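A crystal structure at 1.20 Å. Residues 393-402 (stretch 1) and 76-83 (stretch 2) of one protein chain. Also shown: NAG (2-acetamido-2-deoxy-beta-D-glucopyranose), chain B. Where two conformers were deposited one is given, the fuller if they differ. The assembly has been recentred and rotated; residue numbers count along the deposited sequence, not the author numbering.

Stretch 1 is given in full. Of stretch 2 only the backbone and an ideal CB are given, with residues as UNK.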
# COMPACT_ATOMS: atom_id res chain seq x y z
N GLN A 393 -15.69 0.28 -3.27
CA GLN A 393 -16.17 -0.65 -2.28
C GLN A 393 -15.32 -1.92 -2.29
O GLN A 393 -14.80 -2.31 -3.34
CB GLN A 393 -17.62 -1.00 -2.60
CG GLN A 393 -18.61 0.18 -2.56
CD GLN A 393 -18.79 0.96 -3.92
OE1 GLN A 393 -17.87 1.06 -4.77
NE2 GLN A 393 -19.99 1.51 -4.12
N PRO A 394 -15.18 -2.59 -1.13
CA PRO A 394 -14.40 -3.84 -1.07
C PRO A 394 -14.76 -4.86 -2.14
O PRO A 394 -13.87 -5.48 -2.74
CB PRO A 394 -14.69 -4.34 0.35
CG PRO A 394 -14.83 -3.09 1.14
CD PRO A 394 -15.59 -2.15 0.22
N LYS A 395 -16.04 -5.03 -2.42
CA LYS A 395 -16.44 -5.97 -3.46
C LYS A 395 -15.87 -5.60 -4.83
O LYS A 395 -15.51 -6.49 -5.62
CB LYS A 395 -17.96 -6.03 -3.54
CG LYS A 395 -18.36 -7.00 -4.58
CD LYS A 395 -18.08 -8.43 -4.33
CE LYS A 395 -18.62 -9.17 -5.56
NZ LYS A 395 -20.03 -9.07 -5.84
N VAL A 396 -15.83 -4.31 -5.14
CA VAL A 396 -15.26 -3.85 -6.40
C VAL A 396 -13.77 -4.16 -6.45
O VAL A 396 -13.25 -4.67 -7.45
CB VAL A 396 -15.55 -2.35 -6.59
CG1 VAL A 396 -14.86 -1.79 -7.84
CG2 VAL A 396 -17.06 -2.07 -6.65
N LYS A 397 -13.06 -3.88 -5.36
CA LYS A 397 -11.63 -4.17 -5.28
C LYS A 397 -11.35 -5.64 -5.53
O LYS A 397 -10.47 -5.99 -6.34
CB LYS A 397 -11.08 -3.76 -3.92
CG LYS A 397 -9.60 -4.00 -3.76
CD LYS A 397 -9.14 -3.84 -2.32
CE LYS A 397 -9.43 -5.06 -1.48
NZ LYS A 397 -8.90 -4.86 -0.12
N VAL A 398 -12.03 -6.53 -4.81
CA VAL A 398 -11.77 -7.97 -4.94
C VAL A 398 -12.11 -8.44 -6.35
O VAL A 398 -11.42 -9.30 -6.93
CB VAL A 398 -12.53 -8.72 -3.83
CG1 VAL A 398 -12.44 -10.23 -3.98
CG2 VAL A 398 -11.99 -8.31 -2.45
N THR A 399 -13.17 -7.89 -6.95
CA THR A 399 -13.49 -8.25 -8.32
C THR A 399 -12.38 -7.81 -9.28
O THR A 399 -12.05 -8.54 -10.22
CB THR A 399 -14.83 -7.62 -8.71
OG1 THR A 399 -15.85 -8.10 -7.83
CG2 THR A 399 -15.22 -7.99 -10.13
N LEU A 400 -11.79 -6.63 -9.06
CA LEU A 400 -10.69 -6.22 -9.93
C LEU A 400 -9.50 -7.15 -9.78
O LEU A 400 -8.84 -7.50 -10.77
CB LEU A 400 -10.27 -4.78 -9.67
CG LEU A 400 -9.25 -4.22 -10.65
CD1 LEU A 400 -9.80 -4.16 -12.08
CD2 LEU A 400 -8.76 -2.86 -10.22
N GLU A 401 -9.18 -7.56 -8.54
CA GLU A 401 -8.09 -8.51 -8.31
C GLU A 401 -8.28 -9.78 -9.12
O GLU A 401 -7.35 -10.23 -9.82
CB GLU A 401 -8.01 -8.85 -6.82
CG GLU A 401 -7.57 -7.70 -5.98
CD GLU A 401 -7.72 -7.92 -4.48
OE1 GLU A 401 -8.10 -9.04 -4.05
OE2 GLU A 401 -7.46 -6.97 -3.72
N GLN A 402 -9.46 -10.39 -9.03
CA GLN A 402 -9.74 -11.58 -9.83
C GLN A 402 -9.63 -11.28 -11.31
O GLN A 402 -9.12 -12.11 -12.09
CB GLN A 402 -11.17 -12.06 -9.55
CG GLN A 402 -11.45 -12.63 -8.18
CD GLN A 402 -10.44 -13.67 -7.74
OE1 GLN A 402 -9.69 -13.45 -6.79
NE2 GLN A 402 -10.42 -14.82 -8.41
N UNK A 76 -6.13 -10.61 6.56
CA UNK A 76 -6.70 -9.72 7.56
C UNK A 76 -7.71 -8.77 6.92
O UNK A 76 -8.85 -8.65 7.37
CB UNK A 76 -5.60 -8.93 8.26
N UNK A 77 -7.28 -8.05 5.87
CA UNK A 77 -8.13 -6.99 5.34
C UNK A 77 -9.39 -7.53 4.71
O UNK A 77 -10.48 -6.98 4.88
CB UNK A 77 -7.36 -6.16 4.31
N UNK A 78 -9.26 -8.60 3.95
CA UNK A 78 -10.32 -9.05 3.05
C UNK A 78 -11.15 -10.18 3.61
O UNK A 78 -12.23 -10.44 3.08
CB UNK A 78 -9.72 -9.49 1.71
N UNK A 79 -10.67 -10.85 4.66
CA UNK A 79 -11.40 -11.99 5.21
C UNK A 79 -11.65 -11.81 6.71
O UNK A 79 -12.80 -11.72 7.15
CB UNK A 79 -10.63 -13.29 4.96
N UNK A 80 -10.58 -11.78 7.51
CA UNK A 80 -10.72 -11.91 8.96
C UNK A 80 -11.32 -10.66 9.59
O UNK A 80 -12.34 -10.73 10.29
CB UNK A 80 -9.36 -12.21 9.60
N UNK A 81 -10.70 -9.49 9.41
CA UNK A 81 -11.27 -8.29 10.01
C UNK A 81 -12.64 -7.99 9.40
O UNK A 81 -13.55 -7.54 10.10
CB UNK A 81 -10.33 -7.10 9.82
N UNK A 82 -12.80 -8.25 8.10
CA UNK A 82 -14.10 -8.05 7.45
C UNK A 82 -15.19 -8.85 8.16
O UNK A 82 -16.27 -8.33 8.46
CB UNK A 82 -14.03 -8.45 5.98
N UNK A 83 -14.90 -10.12 8.46
CA UNK A 83 -15.89 -10.99 9.09
C UNK A 83 -16.15 -10.56 10.53
O UNK A 83 -17.29 -10.60 11.00
CB UNK A 83 -15.43 -12.45 9.05
C1 NAG B . -1.13 -2.24 0.66
C2 NAG B . -2.46 -2.86 0.31
C3 NAG B . -3.02 -2.25 -0.98
C4 NAG B . -3.07 -0.73 -0.86
C5 NAG B . -1.70 -0.18 -0.46
C6 NAG B . -1.69 1.31 -0.22
C7 NAG B . -3.00 -5.13 1.04
C8 NAG B . -2.83 -6.60 0.77
N2 NAG B . -2.38 -4.31 0.20
O3 NAG B . -4.31 -2.79 -1.20
O4 NAG B . -3.43 -0.11 -2.09
O5 NAG B . -1.27 -0.83 0.75
O6 NAG B . -2.59 1.69 0.82
O7 NAG B . -3.67 -4.72 1.98

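Stretch 2 is helical throughout and runs at 147° to the helix of stretch 1. The axes come no closer than 11.8 Å.

Position 76 has nothing of stretch 1 within 5.5 Å of its ideal CB. Almost any helix-compatible residue would suit. It is Asn76, whose side-chain amide is hydrogen-bonded elsewhere in the structure. Asn76 O accepts from the backbone N of position 81 at 2.9 Å, which closes a wider pi-type turn.

Position 77 points toward stretch 1, and its ideal CB lies 4.9 Å from Lys397 NZ. An acid or a polar acceptor would answer that amine. NAG lies farther along, so a long polar chain could also suit. The residue is Arg77, extended with chi1 to chi3 all t. Arg77 NH1 comes 3.0 Å from NAG O3, which sits at the edge of the guanidinium. Lys397 NZ lies over one face, 3.3 Å from Arg77 NE. Both are donors, so this is a close approach of like charges and not a hydrogen bond.

Position 78 also points toward stretch 1. Its ideal CB is 5.0 Å from Lys397 NZ and 4.9 Å from Val398 CG2. The amine favours an acid, though Asn or Gln could accept from it, and a small apolar group could meet the valine. The carboxylate of Glu401 is a reason for caution with an acid. The residue is Asp78, chi1 m. Lys397 NZ donates to Asp78 OD2 at 2.7 Å in a salt bridge. Asp78 OD1 lies 4.3 Å from Glu401 OE2. Water 2 bridges these like charges, donating to Asp78 OD1 at 2.7 Å and to Glu401 OE2 at 2.8 Å.

Positions 79, 80 and 81 are out of reach of stretch 1. Phi and psi of -126/-65 at 79 are unusual for a helix but can be adopted by a beta-branched residue. They are Val79, Lys80 and Leu81.

Position 82 points toward stretch 1, but its ideal CB has no neighbour there within 5.5 Å. A short side chain would stop short. Lys or Arg could reach Pro394 and Val398; Gln or Met could come near Pro394 but not Val398. It is Lys82, extended until chi3 turns to m. Lys82 NZ lies 4.1 Å from Pro394 CB and 4.4 Å from Val398 CG2. Lys82 NZ also donates to Asp78 O at 3.2 Å.

Position 83 is out of reach. It is Ala83.

Stretch 2 (76-83) NRDVKLKA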
# COMPACT_ATOMS: atom_id res chain seq x y z
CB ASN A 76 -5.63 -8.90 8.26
CG ASN A 76 -6.22 -8.02 9.31
OD1 ASN A 76 -6.97 -8.50 10.15
ND2 ASN A 76 -5.98 -6.70 9.22
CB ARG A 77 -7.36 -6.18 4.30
CG ARG A 77 -8.08 -4.95 3.81
CD ARG A 77 -7.31 -4.23 2.76
NE ARG A 77 -7.97 -3.00 2.40
CZ ARG A 77 -7.49 -2.11 1.54
NH1 ARG A 77 -6.35 -2.38 0.92
NH2 ARG A 77 -8.12 -0.97 1.32
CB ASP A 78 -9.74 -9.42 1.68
CG ASP A 78 -9.02 -8.27 1.04
OD1 ASP A 78 -8.15 -8.53 0.22
OD2 ASP A 78 -9.37 -7.11 1.33
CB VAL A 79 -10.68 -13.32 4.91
CG1 VAL A 79 -11.46 -14.52 5.46
CG2 VAL A 79 -10.44 -13.48 3.40
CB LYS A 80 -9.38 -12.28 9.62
CG LYS A 80 -9.54 -12.84 11.02
CD LYS A 80 -8.21 -13.26 11.63
CE LYS A 80 -8.40 -14.06 12.89
NZ LYS A 80 -7.12 -14.47 13.53
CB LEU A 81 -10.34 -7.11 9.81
CG LEU A 81 -10.78 -5.81 10.47
CD1 LEU A 81 -10.83 -5.95 11.98
CD2 LEU A 81 -9.84 -4.67 10.07
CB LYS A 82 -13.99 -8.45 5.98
CG LYS A 82 -15.26 -8.16 5.17
CD LYS A 82 -15.11 -8.56 3.70
CE LYS A 82 -14.21 -7.62 2.91
NZ LYS A 82 -13.83 -8.18 1.55
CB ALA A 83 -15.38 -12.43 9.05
O HOH W 1 -8.48 -10.29 -1.75
O HOH W 2 -6.17 -7.62 -1.37
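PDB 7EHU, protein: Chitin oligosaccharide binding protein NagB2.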